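Local coordinates for protein Apc35852 (Geobacillus stearothermophilus, PDB 1U9C) that is of unknown function but belongs to the DJ-1/PfpI family, whose relatives include chaperones and cysteine proteases, and probably shares a chemistry centred on a reactive cysteine, at residues Asp21-Glu29 with Val55-Lys65; Leu82-Ile93 with Tyr113-Ile124. All coordinates share one frame; numbering follows the deposited sequence.

Interaction 1. Residues Asp21-Glu29 with Val55-Lys65; sequences DHKTGLWLE and VPLDPRSINEK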
loop_
_atom_site.group_PDB
_atom_site.type_symbol
_atom_site.label_atom_id
_atom_site.label_comp_id
_atom_site.label_asym_id
_atom_site.label_seq_id
_atom_site.Cartn_x
_atom_site.Cartn_y
_atom_site.Cartn_z
ATOM N N ASP A 21 -15.384 -11.884 -16.030
ATOM C CA ASP A 21 -14.870 -10.918 -17.016
ATOM C C ASP A 21 -13.924 -9.839 -16.441
ATOM O O ASP A 21 -13.561 -8.890 -17.139
ATOM C CB ASP A 21 -16.062 -10.273 -17.722
ATOM C CG ASP A 21 -15.833 -8.820 -18.135
ATOM O OD1 ASP A 21 -15.582 -8.555 -19.337
ATOM O OD2 ASP A 21 -15.930 -7.863 -17.339
ATOM N N HIS A 22 -13.539 -9.942 -15.176
ATOM C CA HIS A 22 -12.750 -8.873 -14.571
ATOM C C HIS A 22 -11.818 -9.469 -13.536
ATOM O O HIS A 22 -12.271 -9.908 -12.481
ATOM C CB HIS A 22 -13.630 -7.828 -13.869
ATOM C CG HIS A 22 -14.435 -6.968 -14.800
ATOM N ND1 HIS A 22 -15.807 -6.850 -14.702
ATOM C CD2 HIS A 22 -14.066 -6.210 -15.858
ATOM C CE1 HIS A 22 -16.246 -6.041 -15.649
ATOM N NE2 HIS A 22 -15.207 -5.634 -16.361
ATOM N N LYS A 23 -10.518 -9.504 -13.862
ATOM C CA LYS A 23 -9.448 -9.977 -12.940
ATOM C C LYS A 23 -8.553 -8.852 -12.531
ATOM O O LYS A 23 -8.377 -7.870 -13.274
ATOM C CB LYS A 23 -8.520 -10.992 -13.649
ATOM C CG LYS A 23 -9.301 -12.041 -14.374
ATOM C CD LYS A 23 -10.416 -12.677 -13.557
ATOM C CE LYS A 23 -9.935 -13.778 -12.659
ATOM N NZ LYS A 23 -11.038 -14.742 -12.490
ATOM N N THR A 24 -7.914 -9.067 -11.390
ATOM C CA THR A 24 -6.992 -8.077 -10.879
ATOM C C THR A 24 -5.765 -8.729 -10.274
ATOM O O THR A 24 -5.360 -9.844 -10.575
ATOM C CB THR A 24 -7.776 -7.191 -9.957
ATOM O OG1 THR A 24 -7.023 -6.072 -9.515
ATOM C CG2 THR A 24 -8.347 -7.926 -8.731
ATOM N N GLY A 25 -5.096 -7.937 -9.448
ATOM C CA GLY A 25 -3.859 -8.310 -8.718
ATOM C C GLY A 25 -3.164 -7.050 -8.238
ATOM O O GLY A 25 -3.795 -6.080 -8.009
ATOM N N LEU A 26 -1.858 -7.156 -8.054
ATOM C CA LEU A 26 -1.000 -6.021 -7.699
ATOM C C LEU A 26 -0.830 -5.115 -8.881
ATOM O O LEU A 26 -0.652 -5.562 -10.026
ATOM C CB LEU A 26 0.370 -6.575 -7.317
ATOM C CG LEU A 26 1.513 -5.564 -7.272
ATOM C CD1 LEU A 26 1.376 -4.521 -6.207
ATOM C CD2 LEU A 26 2.819 -6.353 -7.102
ATOM N N TRP A 27 -0.914 -3.801 -8.656
ATOM C CA TRP A 27 -0.577 -2.843 -9.684
ATOM C C TRP A 27 0.950 -2.692 -9.709
ATOM O O TRP A 27 1.517 -2.085 -8.807
ATOM C CB TRP A 27 -1.214 -1.459 -9.440
ATOM C CG TRP A 27 -1.193 -0.634 -10.646
ATOM C CD1 TRP A 27 -0.173 0.187 -11.073
ATOM C CD2 TRP A 27 -2.169 -0.627 -11.678
ATOM N NE1 TRP A 27 -0.495 0.731 -12.304
ATOM C CE2 TRP A 27 -1.705 0.227 -12.685
ATOM C CE3 TRP A 27 -3.405 -1.264 -11.839
ATOM C CZ2 TRP A 27 -2.434 0.460 -13.833
ATOM C CZ3 TRP A 27 -4.120 -1.027 -12.994
ATOM C CH2 TRP A 27 -3.646 -0.196 -13.946
ATOM N N LEU A 28 1.576 -3.266 -10.709
ATOM C CA LEU A 28 3.023 -3.457 -10.723
ATOM C C LEU A 28 3.828 -2.224 -10.345
ATOM O O LEU A 28 4.709 -2.289 -9.459
ATOM C CB LEU A 28 3.459 -4.066 -12.057
ATOM C CG LEU A 28 4.961 -4.261 -12.168
ATOM C CD1 LEU A 28 5.572 -5.174 -11.102
ATOM C CD2 LEU A 28 5.234 -4.795 -13.574
ATOM N N GLU A 29 3.556 -1.078 -10.944
ATOM C CA GLU A 29 4.385 0.087 -10.727
ATOM C C GLU A 29 4.411 0.477 -9.264
ATOM O O GLU A 29 5.384 1.081 -8.783
ATOM C CB GLU A 29 3.866 1.288 -11.592
ATOM C CG GLU A 29 4.548 2.622 -11.325
ATOM C CD GLU A 29 4.038 3.776 -12.133
ATOM O OE1 GLU A 29 2.964 3.690 -12.774
ATOM O OE2 GLU A 29 4.753 4.808 -12.055
ATOM N N VAL A 55 3.223 -13.443 -6.898
ATOM C CA VAL A 55 2.172 -12.462 -6.810
ATOM C C VAL A 55 1.550 -12.231 -8.167
ATOM O O VAL A 55 2.250 -11.974 -9.159
ATOM C CB VAL A 55 2.771 -11.217 -6.262
ATOM C CG1 VAL A 55 1.865 -10.043 -6.409
ATOM C CG2 VAL A 55 3.137 -11.423 -4.806
ATOM N N PRO A 56 0.236 -12.250 -8.291
ATOM C CA PRO A 56 -0.423 -11.964 -9.562
ATOM C C PRO A 56 -0.456 -10.468 -9.818
ATOM O O PRO A 56 -0.645 -9.672 -8.896
ATOM C CB PRO A 56 -1.860 -12.475 -9.326
ATOM C CG PRO A 56 -2.082 -12.242 -7.854
ATOM C CD PRO A 56 -0.719 -12.525 -7.196
ATOM N N LEU A 57 -0.280 -10.081 -11.073
ATOM C CA LEU A 57 -0.276 -8.690 -11.422
ATOM C C LEU A 57 -1.598 -8.335 -12.110
ATOM O O LEU A 57 -2.100 -9.110 -12.934
ATOM C CB LEU A 57 0.896 -8.412 -12.383
ATOM C CG LEU A 57 2.274 -8.797 -11.794
ATOM C CD1 LEU A 57 3.449 -8.513 -12.796
ATOM C CD2 LEU A 57 2.477 -8.059 -10.442
ATOM N N ASP A 58 -2.110 -7.172 -11.813
ATOM C CA ASP A 58 -3.298 -6.663 -12.512
ATOM C C ASP A 58 -2.921 -6.588 -13.965
ATOM O O ASP A 58 -1.907 -5.966 -14.307
ATOM C CB ASP A 58 -3.719 -5.334 -11.996
ATOM C CG ASP A 58 -5.041 -4.871 -12.561
ATOM O OD1 ASP A 58 -5.164 -4.769 -13.791
ATOM O OD2 ASP A 58 -6.054 -4.696 -11.800
ATOM N N PRO A 59 -3.701 -7.154 -14.882
ATOM C CA PRO A 59 -3.333 -7.139 -16.279
ATOM C C PRO A 59 -3.242 -5.773 -16.881
ATOM O O PRO A 59 -2.485 -5.608 -17.832
ATOM C CB PRO A 59 -4.432 -7.962 -16.940
ATOM C CG PRO A 59 -5.320 -8.437 -15.923
ATOM C CD PRO A 59 -4.926 -7.929 -14.641
ATOM N N ARG A 60 -3.926 -4.779 -16.353
ATOM C CA ARG A 60 -3.805 -3.438 -16.915
ATOM C C ARG A 60 -2.484 -2.759 -16.523
ATOM O O ARG A 60 -2.167 -1.674 -16.980
ATOM C CB ARG A 60 -5.017 -2.567 -16.492
ATOM C CG ARG A 60 -6.330 -3.024 -17.126
ATOM C CD ARG A 60 -6.421 -2.686 -18.603
ATOM N NE ARG A 60 -6.277 -1.258 -18.930
ATOM C CZ ARG A 60 -7.254 -0.346 -18.870
ATOM N NH1 ARG A 60 -8.499 -0.684 -18.531
ATOM N NH2 ARG A 60 -6.989 0.910 -19.172
ATOM N N SER A 61 -1.696 -3.411 -15.655
ATOM C CA SER A 61 -0.501 -2.792 -15.089
ATOM C C SER A 61 0.824 -3.378 -15.610
ATOM O O SER A 61 1.895 -2.913 -15.230
ATOM C CB SER A 61 -0.456 -2.953 -13.549
ATOM O OG SER A 61 -0.042 -4.257 -13.106
ATOM N N ILE A 62 0.774 -4.313 -16.524
ATOM C CA ILE A 62 1.949 -5.032 -16.991
ATOM C C ILE A 62 2.410 -4.670 -18.380
ATOM O O ILE A 62 3.318 -5.264 -18.913
ATOM C CB ILE A 62 1.673 -6.554 -16.981
ATOM C CG1 ILE A 62 0.555 -6.978 -17.933
ATOM C CG2 ILE A 62 1.443 -7.057 -15.520
ATOM C CD1 ILE A 62 0.480 -8.480 -18.199
ATOM N N ASN A 63 1.831 -3.632 -18.993
ATOM C CA ASN A 63 2.086 -3.367 -20.394
ATOM C C ASN A 63 3.231 -2.435 -20.728
ATOM O O ASN A 63 3.555 -2.336 -21.860
ATOM C CB ASN A 63 0.839 -2.821 -21.097
ATOM C CG ASN A 63 -0.240 -3.821 -21.260
ATOM O OD1 ASN A 63 -0.019 -5.031 -21.205
ATOM N ND2 ASN A 63 -1.380 -3.331 -21.707
ATOM N N GLU A 64 3.696 -1.720 -19.710
ATOM C CA GLU A 64 4.772 -0.731 -19.890
ATOM C C GLU A 64 5.880 -0.830 -18.875
ATOM O O GLU A 64 6.256 0.118 -18.210
ATOM C CB GLU A 64 4.176 0.697 -19.921
ATOM C CG GLU A 64 3.145 0.973 -20.982
ATOM C CD GLU A 64 3.666 0.726 -22.360
ATOM O OE1 GLU A 64 4.914 0.746 -22.590
ATOM O OE2 GLU A 64 2.912 0.555 -23.355
ATOM N N LYS A 65 6.375 -2.029 -18.751
ATOM C CA LYS A 65 7.430 -2.294 -17.760
ATOM C C LYS A 65 8.718 -1.532 -18.102
ATOM O O LYS A 65 9.194 -1.559 -19.255
ATOM C CB LYS A 65 7.652 -3.812 -17.743
ATOM C CG LYS A 65 6.451 -4.595 -17.196
ATOM C CD LYS A 65 6.712 -6.122 -17.280
ATOM C CE LYS A 65 5.518 -6.924 -16.826
ATOM N NZ LYS A 65 5.829 -8.353 -17.085
HETATM O O HOH W 1 -7.673 -5.404 -14.648
HETATM O O HOH W 2 -4.103 -11.139 -12.472
HETATM O O HOH W 3 2.317 -0.861 -13.518
#
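The indole of W27 rests on S61: CB of S61 sits over one face, 3.5 Å from the centroid of the five-membered ring, a CH-pi contact. Toward the six-membered end, CH2 of W27 lies alongside R60 CB at 3.7 Å, while the D58 carboxylate approaches obliquely, its plane 49° from the indole. With CG anti to the backbone N (chi1 -164°), W27 folds its ring back over the 55-65 loop although its CB points away from it. Replacing the indole with an alanine would probably leave S61 CB and the R60 methylene without their aromatic neighbour and open a gap. S61 OG takes a nearly straight bond from L28 N (3.1 Å, 179°) and donates to D58 O in the carbonyl plane. The two segments, the lead-in to helix 28-40 and the loop after strand 44-49, meet at a single beta bridge, L26 with L57, where L26 N binds P56 O and D58 N binds L26 O. T24 OG1 donates to D58 OD2 on the anti side but tilted out of the carboxylate plane, and D58 OD1 closes an Asx turn onto R60 N. D58, using both oxygens, thus couples its own turn to segment 21-29.

Interaction 2. Residues Leu82-Ile93 with Tyr113-Ile124; sequences LSKDDAHGFDAI and YVLQQFAEDGRI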
loop_
_atom_site.group_PDB
_atom_site.type_symbol
_atom_site.label_atom_id
_atom_site.label_comp_id
_atom_site.label_asym_id
_atom_site.label_seq_id
_atom_site.Cartn_x
_atom_site.Cartn_y
_atom_site.Cartn_z
ATOM N N LEU A 82 3.283 -13.036 4.758
ATOM C CA LEU A 82 3.239 -12.130 5.873
ATOM C C LEU A 82 2.930 -12.898 7.164
ATOM O O LEU A 82 2.026 -13.682 7.208
ATOM C CB LEU A 82 2.133 -11.113 5.657
ATOM C CG LEU A 82 2.023 -9.990 6.679
ATOM C CD1 LEU A 82 3.235 -9.141 6.651
ATOM C CD2 LEU A 82 0.728 -9.260 6.481
ATOM N N SER A 83 3.639 -12.537 8.214
ATOM C CA SER A 83 3.505 -13.141 9.580
ATOM C C SER A 83 3.340 -12.037 10.592
ATOM O O SER A 83 3.793 -10.927 10.419
ATOM C CB SER A 83 4.795 -13.905 9.891
ATOM O OG SER A 83 4.884 -14.335 11.210
ATOM N N LYS A 84 2.763 -12.398 11.753
ATOM C CA LYS A 84 2.795 -11.474 12.899
ATOM C C LYS A 84 4.210 -11.141 13.365
ATOM O O LYS A 84 4.441 -10.056 13.881
ATOM C CB LYS A 84 1.944 -11.981 14.041
ATOM C CG LYS A 84 0.495 -12.016 13.696
ATOM C CD LYS A 84 -0.420 -12.322 14.892
ATOM C CE LYS A 84 -1.895 -12.303 14.434
ATOM N NZ LYS A 84 -2.799 -12.965 15.408
ATOM N N ASP A 85 5.180 -12.002 13.054
ATOM C CA ASP A 85 6.597 -11.706 13.323
ATOM C C ASP A 85 7.069 -10.425 12.593
ATOM O O ASP A 85 7.976 -9.731 13.002
ATOM C CB ASP A 85 7.496 -12.899 12.924
ATOM C CG ASP A 85 7.294 -14.120 13.777
ATOM O OD1 ASP A 85 6.737 -13.982 14.880
ATOM O OD2 ASP A 85 7.675 -15.255 13.414
ATOM N N ASP A 86 6.459 -10.149 11.445
ATOM C CA ASP A 86 6.786 -8.924 10.658
ATOM C C ASP A 86 6.300 -7.635 11.274
ATOM O O ASP A 86 6.570 -6.547 10.741
ATOM C CB ASP A 86 6.245 -9.045 9.247
ATOM C CG ASP A 86 6.855 -10.197 8.499
ATOM O OD1 ASP A 86 8.095 -10.442 8.539
ATOM O OD2 ASP A 86 6.113 -10.912 7.760
ATOM N N ALA A 87 5.619 -7.742 12.450
ATOM C CA ALA A 87 5.178 -6.559 13.170
ATOM C C ALA A 87 6.312 -5.804 13.798
ATOM O O ALA A 87 6.132 -4.636 14.128
ATOM C CB ALA A 87 4.194 -6.927 14.252
ATOM N N HIS A 88 7.490 -6.431 13.920
ATOM C CA HIS A 88 8.632 -5.813 14.542
ATOM C C HIS A 88 9.866 -6.035 13.688
ATOM O O HIS A 88 9.895 -6.926 12.812
ATOM C CB HIS A 88 8.801 -6.377 15.955
ATOM C CG HIS A 88 7.644 -6.041 16.850
ATOM N ND1 HIS A 88 6.632 -6.929 17.140
ATOM C CD2 HIS A 88 7.305 -4.873 17.444
ATOM C CE1 HIS A 88 5.747 -6.338 17.933
ATOM N NE2 HIS A 88 6.132 -5.085 18.124
ATOM N N GLY A 89 10.842 -5.143 13.851
ATOM C CA GLY A 89 12.114 -5.206 13.132
ATOM C C GLY A 89 12.214 -4.326 11.896
ATOM O O GLY A 89 13.239 -4.344 11.226
ATOM N N PHE A 90 11.181 -3.547 11.582
ATOM C CA PHE A 90 11.145 -2.681 10.406
ATOM C C PHE A 90 10.874 -1.249 10.785
ATOM O O PHE A 90 10.042 -0.992 11.631
ATOM C CB PHE A 90 10.063 -3.150 9.455
ATOM C CG PHE A 90 10.332 -4.491 8.898
ATOM C CD1 PHE A 90 11.201 -4.665 7.851
ATOM C CD2 PHE A 90 9.725 -5.619 9.465
ATOM C CE1 PHE A 90 11.520 -5.918 7.397
ATOM C CE2 PHE A 90 10.012 -6.885 8.991
ATOM C CZ PHE A 90 10.904 -7.029 7.949
ATOM N N ASP A 91 11.495 -0.315 10.087
ATOM C CA ASP A 91 11.328 1.116 10.284
ATOM C C ASP A 91 10.123 1.669 9.573
ATOM O O ASP A 91 9.584 2.685 9.942
ATOM C CB ASP A 91 12.585 1.804 9.829
ATOM C CG ASP A 91 13.766 1.270 10.530
ATOM O OD1 ASP A 91 14.019 1.711 11.692
ATOM O OD2 ASP A 91 14.555 0.424 10.056
ATOM N N ALA A 92 9.679 0.989 8.508
ATOM C CA ALA A 92 8.552 1.433 7.684
ATOM C C ALA A 92 7.825 0.224 7.086
ATOM O O ALA A 92 8.499 -0.795 6.778
ATOM C CB ALA A 92 8.954 2.387 6.552
ATOM N N ILE A 93 6.533 0.376 6.839
ATOM C CA ILE A 93 5.767 -0.611 6.024
ATOM C C ILE A 93 5.202 0.200 4.883
ATOM O O ILE A 93 4.755 1.350 5.017
ATOM C CB ILE A 93 4.672 -1.297 6.892
ATOM C CG1 ILE A 93 3.974 -2.372 6.057
ATOM C CG2 ILE A 93 3.660 -0.337 7.457
ATOM C CD1 ILE A 93 2.996 -3.205 6.933
ATOM N N TYR A 113 -2.976 -6.689 12.565
ATOM C CA TYR A 113 -2.088 -6.788 13.707
ATOM C C TYR A 113 -0.745 -6.107 13.457
ATOM O O TYR A 113 -0.243 -5.350 14.261
ATOM C CB TYR A 113 -1.846 -8.259 14.020
ATOM C CG TYR A 113 -0.943 -8.412 15.207
ATOM C CD1 TYR A 113 -1.467 -8.447 16.491
ATOM C CD2 TYR A 113 0.412 -8.545 15.057
ATOM C CE1 TYR A 113 -0.638 -8.584 17.596
ATOM C CE2 TYR A 113 1.250 -8.652 16.153
ATOM C CZ TYR A 113 0.714 -8.689 17.415
ATOM O OH TYR A 113 1.564 -8.823 18.504
ATOM N N VAL A 114 -0.148 -6.337 12.294
ATOM C CA VAL A 114 1.061 -5.667 11.886
ATOM C C VAL A 114 0.885 -4.170 11.846
ATOM O O VAL A 114 1.725 -3.461 12.442
ATOM C CB VAL A 114 1.544 -6.253 10.538
ATOM C CG1 VAL A 114 2.676 -5.436 10.026
ATOM C CG2 VAL A 114 1.999 -7.693 10.716
ATOM N N LEU A 115 -0.147 -3.626 11.223
ATOM C CA LEU A 115 -0.321 -2.186 11.106
ATOM C C LEU A 115 -0.535 -1.610 12.512
ATOM O O LEU A 115 -0.025 -0.529 12.795
ATOM C CB LEU A 115 -1.498 -1.853 10.211
ATOM C CG LEU A 115 -1.226 -2.071 8.729
ATOM C CD1 LEU A 115 -2.488 -2.094 7.960
ATOM C CD2 LEU A 115 -0.274 -1.012 8.177
ATOM N N GLN A 116 -1.264 -2.308 13.362
ATOM C CA GLN A 116 -1.434 -1.824 14.746
ATOM C C GLN A 116 -0.109 -1.644 15.441
ATOM O O GLN A 116 0.134 -0.603 16.122
ATOM C CB GLN A 116 -2.293 -2.806 15.522
ATOM C CG GLN A 116 -2.450 -2.484 17.042
ATOM C CD GLN A 116 -3.502 -3.294 17.710
ATOM O OE1 GLN A 116 -3.225 -4.111 18.600
ATOM N NE2 GLN A 116 -4.736 -3.048 17.337
ATOM N N GLN A 117 0.780 -2.618 15.315
ATOM C CA GLN A 117 2.065 -2.491 15.978
ATOM C C GLN A 117 2.914 -1.380 15.402
ATOM O O GLN A 117 3.595 -0.623 16.140
ATOM C CB GLN A 117 2.814 -3.808 15.936
ATOM C CG GLN A 117 2.139 -4.850 16.709
ATOM C CD GLN A 117 2.140 -4.562 18.215
ATOM O OE1 GLN A 117 3.200 -4.327 18.765
ATOM N NE2 GLN A 117 0.990 -4.526 18.816
ATOM N N PHE A 118 2.961 -1.265 14.071
ATOM C CA PHE A 118 3.660 -0.135 13.473
ATOM C C PHE A 118 3.150 1.193 14.006
ATOM O O PHE A 118 3.942 2.092 14.315
ATOM C CB PHE A 118 3.588 -0.150 11.928
ATOM C CG PHE A 118 4.667 -1.011 11.271
ATOM C CD1 PHE A 118 4.549 -2.383 11.289
ATOM C CD2 PHE A 118 5.693 -0.468 10.603
ATOM C CE1 PHE A 118 5.492 -3.180 10.623
ATOM C CE2 PHE A 118 6.665 -1.270 9.968
ATOM C CZ PHE A 118 6.514 -2.618 9.976
ATOM N N ALA A 119 1.836 1.337 14.102
ATOM C CA ALA A 119 1.197 2.574 14.585
ATOM C C ALA A 119 1.561 2.808 16.067
ATOM O O ALA A 119 2.075 3.883 16.464
ATOM C CB ALA A 119 -0.297 2.523 14.365
ATOM N N GLU A 120 1.397 1.757 16.851
ATOM C CA GLU A 120 1.717 1.836 18.284
ATOM C C GLU A 120 3.143 2.235 18.508
ATOM O O GLU A 120 3.459 2.850 19.540
ATOM C CB GLU A 120 1.572 0.454 18.937
ATOM C CG GLU A 120 0.155 -0.038 19.098
ATOM C CD GLU A 120 -0.524 0.569 20.273
ATOM O OE1 GLU A 120 -1.708 0.977 20.059
ATOM O OE2 GLU A 120 0.110 0.579 21.388
ATOM N N ASP A 121 4.024 1.844 17.596
ATOM C CA ASP A 121 5.444 2.012 17.790
ATOM C C ASP A 121 6.059 3.230 17.092
ATOM O O ASP A 121 7.274 3.391 17.102
ATOM C CB ASP A 121 6.207 0.751 17.356
ATOM C CG ASP A 121 5.801 -0.473 18.180
ATOM O OD1 ASP A 121 5.184 -0.332 19.276
ATOM O OD2 ASP A 121 6.032 -1.642 17.788
ATOM N N GLY A 122 5.219 4.062 16.470
ATOM C CA GLY A 122 5.679 5.314 15.897
ATOM C C GLY A 122 6.459 5.141 14.605
ATOM O O GLY A 122 7.171 6.017 14.246
ATOM N N ARG A 123 6.247 4.023 13.937
ATOM C CA ARG A 123 6.987 3.762 12.715
ATOM C C ARG A 123 6.178 4.289 11.529
ATOM O O ARG A 123 5.032 4.715 11.639
ATOM C CB ARG A 123 7.291 2.247 12.718
ATOM C CG ARG A 123 8.486 1.967 13.807
ATOM C CD ARG A 123 8.817 0.516 14.027
ATOM N NE ARG A 123 10.255 0.246 14.180
ATOM C CZ ARG A 123 10.785 -0.901 14.645
ATOM N NH1 ARG A 123 10.020 -1.914 15.033
ATOM N NH2 ARG A 123 12.103 -1.047 14.689
ATOM N N ILE A 124 6.819 4.289 10.384
ATOM C CA ILE A 124 6.219 4.894 9.206
ATOM C C ILE A 124 5.276 3.868 8.531
ATOM O O ILE A 124 5.624 2.679 8.389
ATOM C CB ILE A 124 7.328 5.306 8.266
ATOM C CG1 ILE A 124 8.214 6.378 8.901
ATOM C CG2 ILE A 124 6.727 5.718 6.922
ATOM C CD1 ILE A 124 9.593 6.342 8.463
HETATM O O HOH W 4 6.744 -2.196 15.050
#
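F118 and I93 cross obliquely where a helix lies against the mixed, largely parallel sheet of this Rossmann-like alpha/beta fold, strand 92-95 leading through helix 109-120 to strand 124-127 in a beta-alpha-beta crossover. I93 CB stands over one face of the F118 ring, offset toward its rim and 3.9 Å from the centroid, a CH-pi contact; D86 O comes to the ring's edge, and F90 CB reaches CZ of F118 obliquely at 3.6 Å. CG1 of I93 lies anti to its backbone N (chi1 -176°), which carries CD1 on to V114 CG1 and L115 CD2, the leucine meeting it at about a right angle. L9 of the adjacent strand also touches I93.

Nearer the start of the helix, the extended chain of K84 crosses the Y113 side chain at about a right angle, its CD over one ring face 4.0 Å from the centroid, while NZ goes on to a salt bridge with E109. A87 CB touches both Y113 CE2 and Q117 CB. H88 turns its ring edge to Q117, NE2 giving OE1 a weak hydrogen bond, with ring and amide planes 61° apart.

At the other end a Schellman motif, with G122 at positive phi, ends the helix and releases the chain into the sheet. The strands pair in parallel at A92 and I124: I124 N binds D91 O, and I93 N binds I124 O at 2.9 Å. R123 lays a guanidinium face against the F90 carbonyl, its NE 2.8 Å from F90 O at an angle too poor for a hydrogen bond. A water at the guanidinium edge accepts from R123 NH1 and lies 2.7 Å from A87 O.

From the N terminus, the chain passes through strand 7-12 before reaching 21-29, the opening half of interaction 1. Helix 28-40 and strand 44-49 follow, and 55-65 then closes that loop, fastening the lead-in to the helix onto the loop that follows the strand. Only afterwards does interaction 2 open at 82-93; 113-124 closes it, tying the approach to strand 92-95 and that strand's start to the latter part of helix 109-120 and the start of strand 124-127. The two loops stand in series, neither nesting nor crossing, and the contacts lie on opposite sides of the chain's centre, their centres about 27 Å apart. Strand 7-12 links them: V12 touches L26 and V55, L9 touches D86 and F90.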